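Local atomic coordinates of leucine aminopeptidase A1, chloroplastic (Solanum lycopersicum, PDB entry 5D8N), a protein that removes N-terminal amino acids from peptides as a magnesium-dependent homohexameric aminopeptidase of the M17 family and also acts as a chaperone. Residues G33-A38 and D189-G194; T430-L435 and K494-H499; M453-S458 and G483-K488. The protein carries 1 engineered substitution. One frame throughout, in Å; residues are numbered along the deposited sequence. Where two conformers were deposited one is given.

Contact 1: G33-A38 and D189-G194; sequences GAKDTA and DILGLG
Gly33, Ala34 and Ile190 join two parallel strands at one border of the mixed sheet in the N-terminal domain, a member of the macro-domain clan. Strand 31-35 is outermost within the chain, and strand 187-191 lies next to it. The short segments 33-35 and 189-191 approach to 4.7 Å between axes and are turned 40° against each other. Ile190 uses both backbone polar atoms, in the pattern of a parallel ladder. Its N gives a nearly straight bond (171°) to Gly33 O at 2.9 Å. Its O accepts from Lys35 N at 3.0 Å. CA-H...O contacts from Asp189 to Gly33 O and from Ala34 to Ile190 O run beside these bonds.

Ala34 and Ile190 point to one face of the sheet. Helix 197-221 packs on Ala34 there, and helix 152-170 on Ile190. Ala34 CB also lies 3.4 Å from Gly194 O. Lys35, Asp189 and Leu191 point to the other face. Lys35 CB meets Leu191 CD2 at 3.8 Å. The Lys35 chain bends at chi2 (-69°), which turns CD. The chain crosses the Asp189 side chain obliquely, and CE lies 3.3 Å from Asp189 OD1. NZ stays 4.5 Å from OD1, beyond a salt bridge. Asp189 OD2 is hydrogen-bonded to Trp42 NE1.

Past Leu191 the backbones part. Gly192 has a positive phi, which favours glycine. At Gly194 a CB would jam against the preceding carbonyl oxygen. Two waters bridge the backbones here. One accepts from Gly194 N and donates weakly to Lys35 O. The second accepts from Gly192 N and donates to Thr37 O and, at 2.8 Å, to Lys35 O.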
ATOM      1  N   GLY A  33     -49.093 -25.594  10.253  1.00 33.39           N
ATOM      2  CA  GLY A  33     -50.531 -25.401  10.240  1.00 32.40           C
ATOM      3  C   GLY A  33     -50.947 -24.388  11.270  1.00 34.06           C
ATOM      4  O   GLY A  33     -50.241 -24.158  12.267  1.00 34.91           O
ATOM      5  N   ALA A  34     -52.063 -23.725  10.981  1.00 31.55           N
ATOM      6  CA  ALA A  34     -52.667 -22.805  11.931  1.00 32.75           C
ATOM      7  C   ALA A  34     -53.778 -23.540  12.681  1.00 38.67           C
ATOM      8  O   ALA A  34     -54.505 -24.309  12.052  1.00 36.46           O
ATOM      9  CB  ALA A  34     -53.229 -21.607  11.198  1.00 30.70           C
ATOM     10  N   LYS A  35     -53.706 -23.521  14.014  1.00 43.30           N
ATOM     11  CA  LYS A  35     -54.603 -24.298  14.887  1.00 43.23           C
ATOM     12  C   LYS A  35     -55.374 -23.361  15.799  1.00 40.22           C
ATOM     13  O   LYS A  35     -54.875 -22.292  16.149  1.00 38.36           O
ATOM     14  CB  LYS A  35     -53.861 -25.296  15.786  1.00 42.68           C
ATOM     15  CG  LYS A  35     -52.806 -26.157  15.125  1.00 43.34           C
ATOM     16  CD  LYS A  35     -53.423 -27.166  14.177  1.00 51.40           C
ATOM     17  CE  LYS A  35     -52.370 -28.115  13.631  1.00 58.39           C
ATOM     18  NZ  LYS A  35     -52.920 -28.939  12.518  1.00 66.79           N
ATOM     19  N   ASP A  36     -56.537 -23.819  16.257  1.00 45.47           N
ATOM     20  CA  ASP A  36     -57.376 -23.036  17.176  1.00 54.97           C
ATOM     21  C   ASP A  36     -57.166 -23.465  18.631  1.00 51.55           C
ATOM     22  O   ASP A  36     -57.819 -22.950  19.533  1.00 49.71           O
ATOM     23  CB  ASP A  36     -58.870 -23.084  16.792  1.00 60.98           C
ATOM     24  CG  ASP A  36     -59.444 -24.495  16.761  1.00 65.38           C
ATOM     25  OD1 ASP A  36     -58.827 -25.443  17.300  1.00 52.93           O
ATOM     26  OD2 ASP A  36     -60.555 -24.647  16.198  1.00 76.68           O
ATOM     27  N   THR A  37     -56.215 -24.371  18.846  1.00 48.64           N
ATOM     28  CA  THR A  37     -55.833 -24.815  20.176  1.00 43.68           C
ATOM     29  C   THR A  37     -55.472 -23.635  21.065  1.00 40.19           C
ATOM     30  O   THR A  37     -54.683 -22.773  20.695  1.00 41.08           O
ATOM     31  CB  THR A  37     -54.590 -25.720  20.130  1.00 47.38           C
ATOM     32  OG1 THR A  37     -54.755 -26.741  19.147  1.00 45.52           O
ATOM     33  CG2 THR A  37     -54.297 -26.333  21.504  1.00 49.00           C
ATOM     34  N   ALA A  38     -56.061 -23.599  22.250  1.00 39.30           N
ATOM     35  CA  ALA A  38     -55.689 -22.614  23.244  1.00 44.59           C
ATOM     36  C   ALA A  38     -54.197 -22.765  23.548  1.00 40.44           C
ATOM     37  O   ALA A  38     -53.696 -23.867  23.763  1.00 35.98           O
ATOM     38  CB  ALA A  38     -56.521 -22.801  24.503  1.00 51.08           C
ATOM     39  N   ASP A 189     -46.933 -25.429  14.804  1.00 26.77           N
ATOM     40  CA  ASP A 189     -48.318 -25.015  15.010  1.00 28.08           C
ATOM     41  C   ASP A 189     -48.331 -23.526  15.312  1.00 28.07           C
ATOM     42  O   ASP A 189     -47.675 -23.059  16.230  1.00 30.66           O
ATOM     43  CB  ASP A 189     -48.950 -25.797  16.175  1.00 29.08           C
ATOM     44  CG  ASP A 189     -49.079 -27.286  15.880  1.00 33.11           C
ATOM     45  OD1 ASP A 189     -49.242 -27.642  14.692  1.00 35.18           O
ATOM     46  OD2 ASP A 189     -49.030 -28.110  16.820  1.00 35.35           O
ATOM     47  N   ILE A 190     -49.010 -22.767  14.472  1.00 28.44           N
ATOM     48  CA  ILE A 190     -49.202 -21.364  14.717  1.00 27.76           C
ATOM     49  C   ILE A 190     -50.553 -21.166  15.393  1.00 30.57           C
ATOM     50  O   ILE A 190     -51.594 -21.554  14.861  1.00 29.50           O
ATOM     51  CB  ILE A 190     -49.113 -20.588  13.395  1.00 27.43           C
ATOM     52  CG1 ILE A 190     -47.728 -20.810  12.769  1.00 29.53           C
ATOM     53  CG2 ILE A 190     -49.341 -19.100  13.637  1.00 25.76           C
ATOM     54  CD1 ILE A 190     -47.604 -20.236  11.375  1.00 31.40           C
ATOM     55  N   LEU A 191     -50.525 -20.494  16.533  1.00 32.53           N
ATOM     56  CA  LEU A 191     -51.679 -20.398  17.418  1.00 31.67           C
ATOM     57  C   LEU A 191     -52.129 -18.955  17.603  1.00 31.66           C
ATOM     58  O   LEU A 191     -51.340 -18.007  17.486  1.00 30.68           O
ATOM     59  CB  LEU A 191     -51.355 -20.979  18.796  1.00 32.79           C
ATOM     60  CG  LEU A 191     -50.712 -22.369  18.855  1.00 32.91           C
ATOM     61  CD1 LEU A 191     -50.468 -22.774  20.309  1.00 35.10           C
ATOM     62  CD2 LEU A 191     -51.563 -23.401  18.132  1.00 30.75           C
ATOM     63  N   GLY A 192     -53.438 -18.808  17.793  1.00 32.41           N
ATOM     64  CA  GLY A 192     -54.032 -17.532  18.184  1.00 31.76           C
ATOM     65  C   GLY A 192     -54.317 -16.591  17.026  1.00 34.04           C
ATOM     66  O   GLY A 192     -54.615 -15.423  17.266  1.00 33.59           O
ATOM     67  N   LEU A 193     -53.965 -16.994  15.804  1.00 30.83           N
ATOM     68  CA  LEU A 193     -53.976 -16.045  14.710  1.00 34.67           C
ATOM     69  C   LEU A 193     -55.024 -16.416  13.652  1.00 34.93           C
ATOM     70  O   LEU A 193     -55.081 -15.777  12.598  1.00 32.96           O
ATOM     71  CB  LEU A 193     -52.586 -15.914  14.072  1.00 33.78           C
ATOM     72  CG  LEU A 193     -51.482 -15.316  14.949  1.00 35.66           C
ATOM     73  CD1 LEU A 193     -50.114 -15.383  14.271  1.00 31.21           C
ATOM     74  CD2 LEU A 193     -51.790 -13.873  15.323  1.00 36.71           C
ATOM     75  N   GLY A 194     -55.845 -17.422  13.937  1.00 34.85           N
ATOM     76  CA  GLY A 194     -56.922 -17.820  13.039  1.00 34.56           C
ATOM     77  C   GLY A 194     -56.686 -19.205  12.475  1.00 35.55           C
ATOM     78  O   GLY A 194     -55.621 -19.786  12.683  1.00 32.38           O
TER
HETATM   79  O   HOH W   1     -56.268 -19.307  15.928  1.00 39.66           O
HETATM   80  O   HOH W   2     -55.060 -21.219  18.748  1.00 42.78           O

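Contact 2: T430-L435 and K494-H499; sequences TPNDDL and KVQWLH
Pro431 CD meets the Trp497 ring obliquely, 3.8 Å from CE3. One face of that ring carries His499 N, 4.1 Å above the plane and offset toward the rim. Trp497 NE1 is hydrogen-bonded to Asp409 OD2. The side-chain amides of Asn432 and Gln496 are turned only 15° apart, but the chains cross, and Asn432 OD1 lies 3.4 Å from Gln496 CA.

OD1 has two donors. Trp497 N reaches it at 3.0 Å, from above the amide plane. A water also donates to it and to Val495 O.

This is the entry into helix 433-446 of the catalytic domain, set against strand 496-501 of the large mixed sheet. Asn432 sits at the N-cap, yet its side chain makes no capping bond; OD1 turns to the strand instead. Thr430 forms an ST turn just before it: OG1 accepts from Asn432 N at 2.9 Å. OG1 is anti to the backbone N (chi1 -180°) and donates to Trp497 O at 2.6 Å. An alanine here would remove OG1 and CG2, and would probably leave Trp497 O and Asn432 N without this partner and open a gap beside Leu498 CD1. In the first turn of the helix, Leu435 CD2 meets Leu498 CB at 3.7 Å and also touches the backbone N atoms of Trp497 and Leu498.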
ATOM      1  N   THR A 430     -32.922   3.752 -11.017  1.00 18.18           N
ATOM      2  CA  THR A 430     -33.830   3.715 -12.158  1.00 20.24           C
ATOM      3  C   THR A 430     -34.094   5.112 -12.699  1.00 20.38           C
ATOM      4  O   THR A 430     -34.188   6.051 -11.931  1.00 20.52           O
ATOM      5  CB  THR A 430     -35.173   3.047 -11.779  1.00 20.23           C
ATOM      6  OG1 THR A 430     -36.048   3.018 -12.906  1.00 20.81           O
ATOM      7  CG2 THR A 430     -35.856   3.793 -10.658  1.00 19.78           C
ATOM      8  N   PRO A 431     -34.219   5.243 -14.029  1.00 20.96           N
ATOM      9  CA  PRO A 431     -34.764   6.463 -14.631  1.00 22.55           C
ATOM     10  C   PRO A 431     -36.262   6.621 -14.400  1.00 23.87           C
ATOM     11  O   PRO A 431     -36.823   7.662 -14.699  1.00 27.38           O
ATOM     12  CB  PRO A 431     -34.486   6.290 -16.131  1.00 22.62           C
ATOM     13  CG  PRO A 431     -33.491   5.172 -16.234  1.00 23.31           C
ATOM     14  CD  PRO A 431     -33.752   4.292 -15.050  1.00 22.23           C
ATOM     15  N   ASN A 432     -36.939   5.574 -13.938  1.00 24.02           N
ATOM     16  CA  ASN A 432     -38.387   5.525 -14.006  1.00 23.87           C
ATOM     17  C   ASN A 432     -38.993   5.640 -12.597  1.00 24.47           C
ATOM     18  O   ASN A 432     -38.897   4.709 -11.776  1.00 25.52           O
ATOM     19  CB  ASN A 432     -38.800   4.219 -14.725  1.00 24.88           C
ATOM     20  CG  ASN A 432     -38.116   4.032 -16.091  1.00 28.64           C
ATOM     21  OD1 ASN A 432     -37.203   3.205 -16.267  1.00 26.46           O
ATOM     22  ND2 ASN A 432     -38.641   4.724 -17.112  1.00 29.00           N
ATOM     23  N   ASP A 433     -39.551   6.802 -12.269  1.00 22.30           N
ATOM     24  CA  ASP A 433     -39.988   7.056 -10.903  1.00 23.58           C
ATOM     25  C   ASP A 433     -41.073   6.072 -10.454  1.00 24.16           C
ATOM     26  O   ASP A 433     -41.170   5.747  -9.274  1.00 22.42           O
ATOM     27  CB  ASP A 433     -40.538   8.474 -10.761  1.00 27.16           C
ATOM     28  CG  ASP A 433     -39.447   9.536 -10.756  1.00 29.55           C
ATOM     29  OD1 ASP A 433     -38.253   9.214 -10.529  1.00 27.55           O
ATOM     30  OD2 ASP A 433     -39.830  10.708 -10.936  1.00 30.51           O
ATOM     31  N   ASP A 434     -41.980   5.738 -11.368  0.52 24.27           N
ATOM     32  CA  ASP A 434     -43.046   4.789 -11.083  0.52 27.05           C
ATOM     33  C   ASP A 434     -42.478   3.422 -10.697  0.52 25.27           C
ATOM     34  O   ASP A 434     -43.019   2.769  -9.807  0.52 24.90           O
ATOM     35  CB  ASP A 434     -44.006   4.623 -12.270  0.52 32.51           C
ATOM     36  CG  ASP A 434     -45.225   3.769 -11.923  0.52 37.81           C
ATOM     37  OD1 ASP A 434     -45.998   4.209 -11.049  0.52 38.20           O
ATOM     38  OD2 ASP A 434     -45.393   2.641 -12.454  0.52 40.93           O
ATOM     39  N   LEU A 435     -41.472   2.939 -11.424  1.00 24.20           N
ATOM     40  CA  LEU A 435     -40.929   1.620 -11.146  1.00 22.13           C
ATOM     41  C   LEU A 435     -40.187   1.656  -9.825  1.00 22.90           C
ATOM     42  O   LEU A 435     -40.297   0.703  -9.057  1.00 25.16           O
ATOM     43  CB  LEU A 435     -40.018   1.168 -12.263  1.00 21.40           C
ATOM     44  CG  LEU A 435     -39.341  -0.188 -12.120  1.00 20.24           C
ATOM     45  CD1 LEU A 435     -40.358  -1.278 -11.831  1.00 20.24           C
ATOM     46  CD2 LEU A 435     -38.531  -0.495 -13.368  1.00 19.55           C
ATOM     47  N   LYS A 494     -37.691   2.870 -24.167  1.00 30.54           N
ATOM     48  CA  LYS A 494     -39.111   2.660 -23.964  1.00 36.06           C
ATOM     49  C   LYS A 494     -39.405   1.579 -22.911  1.00 32.78           C
ATOM     50  O   LYS A 494     -40.555   1.322 -22.585  1.00 35.07           O
ATOM     51  CB  LYS A 494     -39.797   2.330 -25.297  1.00 41.07           C
ATOM     52  CG  LYS A 494     -39.724   0.859 -25.699  1.00 49.25           C
ATOM     53  CD  LYS A 494     -39.324   0.689 -27.169  1.00 65.69           C
ATOM     54  CE  LYS A 494     -39.779  -0.629 -27.796  1.00 64.88           C
ATOM     55  NZ  LYS A 494     -39.218  -1.808 -27.064  1.00 61.58           N
ATOM     56  N   VAL A 495     -38.399   0.860 -22.447  1.00 27.55           N
ATOM     57  CA  VAL A 495     -38.663  -0.161 -21.434  1.00 26.64           C
ATOM     58  C   VAL A 495     -38.408   0.469 -20.070  1.00 25.95           C
ATOM     59  O   VAL A 495     -37.400   1.135 -19.867  1.00 29.26           O
ATOM     60  CB  VAL A 495     -37.759  -1.376 -21.692  1.00 29.04           C
ATOM     61  CG1 VAL A 495     -37.940  -2.421 -20.613  1.00 29.40           C
ATOM     62  CG2 VAL A 495     -38.085  -1.988 -23.052  1.00 31.61           C
ATOM     63  N   GLN A 496     -39.274   0.229 -19.098  1.00 24.22           N
ATOM     64  CA  GLN A 496     -38.969   0.667 -17.734  1.00 23.64           C
ATOM     65  C   GLN A 496     -37.967  -0.291 -17.097  1.00 22.59           C
ATOM     66  O   GLN A 496     -38.045  -1.498 -17.292  1.00 24.59           O
ATOM     67  CB  GLN A 496     -40.222   0.686 -16.871  1.00 27.62           C
ATOM     68  CG  GLN A 496     -41.320   1.604 -17.371  1.00 30.99           C
ATOM     69  CD  GLN A 496     -42.407   1.787 -16.329  1.00 36.12           C
ATOM     70  OE1 GLN A 496     -42.376   1.189 -15.266  1.00 37.82           O
ATOM     71  NE2 GLN A 496     -43.424   2.532 -16.679  1.00 44.11           N
ATOM     72  N   TRP A 497     -36.952   0.248 -16.441  1.00 21.19           N
ATOM     73  CA  TRP A 497     -35.832  -0.560 -15.997  1.00 19.84           C
ATOM     74  C   TRP A 497     -35.281  -0.027 -14.690  1.00 19.05           C
ATOM     75  O   TRP A 497     -35.103   1.178 -14.502  1.00 18.41           O
ATOM     76  CB  TRP A 497     -34.765  -0.620 -17.076  1.00 20.19           C
ATOM     77  CG  TRP A 497     -33.395  -0.985 -16.556  1.00 20.03           C
ATOM     78  CD1 TRP A 497     -32.980  -2.225 -16.135  1.00 20.50           C
ATOM     79  CD2 TRP A 497     -32.331  -0.081 -16.249  1.00 19.85           C
ATOM     80  NE1 TRP A 497     -31.697  -2.162 -15.686  1.00 21.18           N
ATOM     81  CE2 TRP A 497     -31.261  -0.862 -15.774  1.00 21.31           C
ATOM     82  CE3 TRP A 497     -32.103   1.262 -16.537  1.00 20.51           C
ATOM     83  CZ2 TRP A 497     -30.012  -0.320 -15.482  1.00 21.34           C
ATOM     84  CZ3 TRP A 497     -30.868   1.811 -16.193  1.00 21.77           C
ATOM     85  CH2 TRP A 497     -29.843   1.018 -15.691  1.00 21.03           C
ATOM     86  N   LEU A 498     -35.082  -0.956 -13.766  1.00 19.44           N
ATOM     87  CA  LEU A 498     -34.414  -0.679 -12.502  1.00 21.20           C
ATOM     88  C   LEU A 498     -33.280  -1.664 -12.226  1.00 19.82           C
ATOM     89  O   LEU A 498     -33.423  -2.880 -12.390  1.00 18.76           O
ATOM     90  CB  LEU A 498     -35.411  -0.723 -11.355  1.00 21.65           C
ATOM     91  CG  LEU A 498     -34.907  -0.412  -9.936  1.00 19.59           C
ATOM     92  CD1 LEU A 498     -36.049   0.215  -9.173  1.00 20.67           C
ATOM     93  CD2 LEU A 498     -34.446  -1.645  -9.195  1.00 18.51           C
ATOM     94  N   HIS A 499     -32.199  -1.112 -11.699  1.00 19.67           N
ATOM     95  CA  HIS A 499     -30.986  -1.868 -11.387  1.00 20.83           C
ATOM     96  C   HIS A 499     -30.832  -1.904  -9.867  1.00 19.52           C
ATOM     97  O   HIS A 499     -30.846  -0.858  -9.209  1.00 18.07           O
ATOM     98  CB  HIS A 499     -29.771  -1.181 -12.020  1.00 18.65           C
ATOM     99  CG  HIS A 499     -28.468  -1.538 -11.386  1.00 18.71           C
ATOM    100  ND1 HIS A 499     -27.957  -2.811 -11.415  1.00 18.49           N
ATOM    101  CD2 HIS A 499     -27.506  -0.764 -10.830  1.00 19.93           C
ATOM    102  CE1 HIS A 499     -26.765  -2.826 -10.847  1.00 19.04           C
ATOM    103  NE2 HIS A 499     -26.466  -1.593 -10.488  1.00 20.28           N
TER
HETATM  104  O   HOH W   3     -35.561   2.774 -18.399  1.00 32.92           O

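Contact 3: M453-S458 and G483-K488; sequences MPMEES and GALFLK
Met455 and Leu485 bring their CA atoms to 6.6 Å where the loop after strand 450-452 passes helix 479-488, with no hydrogen bond across. The motif on the loop side is an inverse gamma turn centred on Met455, with a weak bond from Glu456 N to Pro454 O. This is loop-on-helix packing in the catalytic domain.

The Met455 methyl carries most of it. A bend at chi3 (70°) places CE over the helix. There it lies 3.6 Å from Ala484 O and 3.9 Å from Ala484 CB. Leu485 CD2 also meets CE, at 3.9 Å. The Lys488 chain is extended as far as CE, and its CD comes within 3.8 Å of Met455 CE. The methyl thus touches three residues, Ala484, Leu485 and Lys488, along about one turn of the helix. Phe429 and Pro431 also pack on the Met455 side chain.

Leu485 bridges to the next residue of the loop. Its CD1 lies 3.4 Å from Glu456 O, while Tyr459 and Trp460 pack on the same side chain. The neighbouring Phe486 and Leu487 of the helix touch Arg389, a predicted active-site residue.

Glu456 leaves the backbone away from the helix, and its OE2 forms a salt bridge with Lys449 NZ of a neighbouring subunit. The same oxygen accepts from Ser458 OG on its anti side, 18° out of the carboxylate plane.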
ATOM      1  N   MET A 453     -31.038   5.285  -5.168  1.00 17.40           N
ATOM      2  CA  MET A 453     -29.898   6.178  -5.310  1.00 18.31           C
ATOM      3  C   MET A 453     -29.986   6.864  -6.664  1.00 20.28           C
ATOM      4  O   MET A 453     -30.617   6.358  -7.595  1.00 21.45           O
ATOM      5  CB  MET A 453     -28.599   5.356  -5.253  1.00 18.22           C
ATOM      6  CG  MET A 453     -28.399   4.673  -3.917  1.00 20.72           C
ATOM      7  SD  MET A 453     -27.887   5.861  -2.654  1.00 22.22           S
ATOM      8  CE  MET A 453     -26.201   6.140  -3.125  1.00 22.14           C
ATOM      9  N   PRO A 454     -29.396   8.054  -6.777  1.00 19.07           N
ATOM     10  CA  PRO A 454     -29.684   8.864  -7.958  1.00 18.97           C
ATOM     11  C   PRO A 454     -28.847   8.433  -9.158  1.00 20.75           C
ATOM     12  O   PRO A 454     -27.649   8.207  -9.032  1.00 20.58           O
ATOM     13  CB  PRO A 454     -29.259  10.263  -7.505  1.00 19.75           C
ATOM     14  CG  PRO A 454     -28.134  10.008  -6.539  1.00 19.60           C
ATOM     15  CD  PRO A 454     -28.524   8.743  -5.812  1.00 18.69           C
ATOM     16  N   MET A 455     -29.439   8.445 -10.341  1.00 21.25           N
ATOM     17  CA  MET A 455     -28.677   8.312 -11.562  1.00 21.83           C
ATOM     18  C   MET A 455     -28.202   9.659 -12.088  1.00 22.23           C
ATOM     19  O   MET A 455     -28.804  10.236 -12.996  1.00 22.49           O
ATOM     20  CB  MET A 455     -29.508   7.553 -12.590  1.00 24.85           C
ATOM     21  CG  MET A 455     -29.649   6.104 -12.126  1.00 28.10           C
ATOM     22  SD  MET A 455     -30.367   5.012 -13.349  1.00 30.30           S
ATOM     23  CE  MET A 455     -29.034   4.963 -14.533  1.00 29.00           C
ATOM     24  N   GLU A 456     -27.239  10.237 -11.376  1.00 21.82           N
ATOM     25  CA  GLU A 456     -26.766  11.587 -11.648  1.00 22.99           C
ATOM     26  C   GLU A 456     -26.076  11.685 -13.013  1.00 22.75           C
ATOM     27  O   GLU A 456     -24.974  11.154 -13.176  1.00 20.44           O
ATOM     28  CB  GLU A 456     -25.813  12.019 -10.541  1.00 22.01           C
ATOM     29  CG  GLU A 456     -25.092  13.327 -10.781  1.00 22.72           C
ATOM     30  CD  GLU A 456     -26.020  14.487 -11.126  1.00 25.25           C
ATOM     31  OE1 GLU A 456     -27.077  14.634 -10.482  1.00 24.55           O
ATOM     32  OE2 GLU A 456     -25.721  15.238 -12.085  1.00 29.89           O
ATOM     33  N   GLU A 457     -26.740  12.318 -13.981  1.00 23.95           N
ATOM     34  CA  GLU A 457     -26.361  12.235 -15.401  1.00 27.86           C
ATOM     35  C   GLU A 457     -24.998  12.860 -15.668  1.00 26.53           C
ATOM     36  O   GLU A 457     -24.266  12.423 -16.553  1.00 25.92           O
ATOM     37  CB  GLU A 457     -27.359  12.943 -16.335  1.00 35.09           C
ATOM     38  CG  GLU A 457     -27.566  14.448 -16.059  1.00 58.46           C
ATOM     39  CD  GLU A 457     -26.636  15.449 -16.788  1.00 70.88           C
ATOM     40  OE1 GLU A 457     -26.431  16.568 -16.257  1.00 65.53           O
ATOM     41  OE2 GLU A 457     -26.161  15.209 -17.930  1.00 68.16           O
ATOM     42  N   SER A 458     -24.653  13.887 -14.901  1.00 25.19           N
ATOM     43  CA  SER A 458     -23.381  14.580 -15.119  1.00 26.12           C
ATOM     44  C   SER A 458     -22.171  13.666 -14.977  1.00 26.53           C
ATOM     45  O   SER A 458     -21.070  14.029 -15.403  1.00 25.56           O
ATOM     46  CB  SER A 458     -23.248  15.793 -14.186  1.00 25.60           C
ATOM     47  OG  SER A 458     -23.287  15.419 -12.823  1.00 24.77           O
ATOM     48  N   GLY A 483     -21.794   2.859 -12.516  1.00 19.54           N
ATOM     49  CA  GLY A 483     -22.159   1.483 -12.844  1.00 20.09           C
ATOM     50  C   GLY A 483     -23.566   1.412 -13.403  1.00 20.12           C
ATOM     51  O   GLY A 483     -23.812   0.788 -14.439  1.00 20.02           O
ATOM     52  N   ALA A 484     -24.486   2.104 -12.742  1.00 19.89           N
ATOM     53  CA  ALA A 484     -25.868   2.166 -13.224  1.00 20.36           C
ATOM     54  C   ALA A 484     -25.982   2.882 -14.574  1.00 21.31           C
ATOM     55  O   ALA A 484     -26.699   2.428 -15.474  1.00 19.64           O
ATOM     56  CB  ALA A 484     -26.760   2.827 -12.190  1.00 21.52           C
ATOM     57  N   LEU A 485     -25.233   3.969 -14.729  1.00 19.39           N
ATOM     58  CA  LEU A 485     -25.264   4.725 -15.972  1.00 19.51           C
ATOM     59  C   LEU A 485     -24.677   3.909 -17.120  1.00 18.72           C
ATOM     60  O   LEU A 485     -25.210   3.916 -18.235  1.00 18.75           O
ATOM     61  CB  LEU A 485     -24.484   6.025 -15.835  1.00 19.96           C
ATOM     62  CG  LEU A 485     -25.048   7.090 -14.896  1.00 21.21           C
ATOM     63  CD1 LEU A 485     -24.061   8.231 -14.746  1.00 24.71           C
ATOM     64  CD2 LEU A 485     -26.354   7.639 -15.408  1.00 20.65           C
ATOM     65  N   PHE A 486     -23.702   3.062 -16.806  1.00 17.86           N
ATOM     66  CA  PHE A 486     -23.164   2.132 -17.785  1.00 17.49           C
ATOM     67  C   PHE A 486     -24.239   1.183 -18.302  1.00 17.87           C
ATOM     68  O   PHE A 486     -24.427   1.028 -19.509  1.00 16.33           O
ATOM     69  CB  PHE A 486     -21.965   1.384 -17.228  1.00 17.59           C
ATOM     70  CG  PHE A 486     -21.433   0.329 -18.132  1.00 17.80           C
ATOM     71  CD1 PHE A 486     -21.953  -0.963 -18.114  1.00 18.63           C
ATOM     72  CD2 PHE A 486     -20.361   0.601 -18.958  1.00 19.05           C
ATOM     73  CE1 PHE A 486     -21.417  -1.951 -18.937  1.00 18.96           C
ATOM     74  CE2 PHE A 486     -19.833  -0.375 -19.795  1.00 18.68           C
ATOM     75  CZ  PHE A 486     -20.441  -1.612 -19.869  1.00 18.99           C
ATOM     76  N   LEU A 487     -24.956   0.561 -17.377  1.00 18.83           N
ATOM     77  CA  LEU A 487     -25.957  -0.417 -17.730  1.00 18.60           C
ATOM     78  C   LEU A 487     -27.086   0.193 -18.549  1.00 18.84           C
ATOM     79  O   LEU A 487     -27.617  -0.450 -19.443  1.00 17.97           O
ATOM     80  CB  LEU A 487     -26.523  -1.090 -16.495  1.00 17.66           C
ATOM     81  CG  LEU A 487     -25.543  -1.951 -15.711  1.00 21.66           C
ATOM     82  CD1 LEU A 487     -26.207  -2.447 -14.421  1.00 23.03           C
ATOM     83  CD2 LEU A 487     -25.062  -3.125 -16.551  1.00 22.48           C
ATOM     84  N   LYS A 488     -27.419   1.437 -18.256  1.00 19.59           N
ATOM     85  CA  LYS A 488     -28.452   2.164 -18.976  1.00 20.86           C
ATOM     86  C   LYS A 488     -28.178   2.252 -20.476  1.00 22.85           C
ATOM     87  O   LYS A 488     -29.110   2.402 -21.255  1.00 23.18           O
ATOM     88  CB  LYS A 488     -28.551   3.578 -18.411  1.00 22.96           C
ATOM     89  CG  LYS A 488     -29.672   4.440 -18.980  1.00 25.78           C
ATOM     90  CD  LYS A 488     -29.773   5.744 -18.205  1.00 30.19           C
ATOM     91  CE  LYS A 488     -30.791   6.724 -18.771  1.00 36.22           C
ATOM     92  NZ  LYS A 488     -30.111   7.570 -19.786  1.00 50.54           N
TER

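From the N terminus, contact 1 comes first. It closes a long loop of 150 residues by pairing the first strand of the N-terminal sheet with strand 187-191. Contacts 2 and 3 both follow it and belong to the catalytic domain. Contact 2 opens at 430 and closes at 499. Contact 3 is nested within contact 2: it opens at 453 and closes at 488. The two have centres about 12 Å apart and touch: Trp497 CH2 lies 3.5 Å from Ala484 O. Contact 2 ties the start of helix 433-446 to strand 496-501, and contact 3 ties the loop after strand 450-452 to helix 479-488. Contact 1 is remote, its centre about 42 Å from that of contact 2.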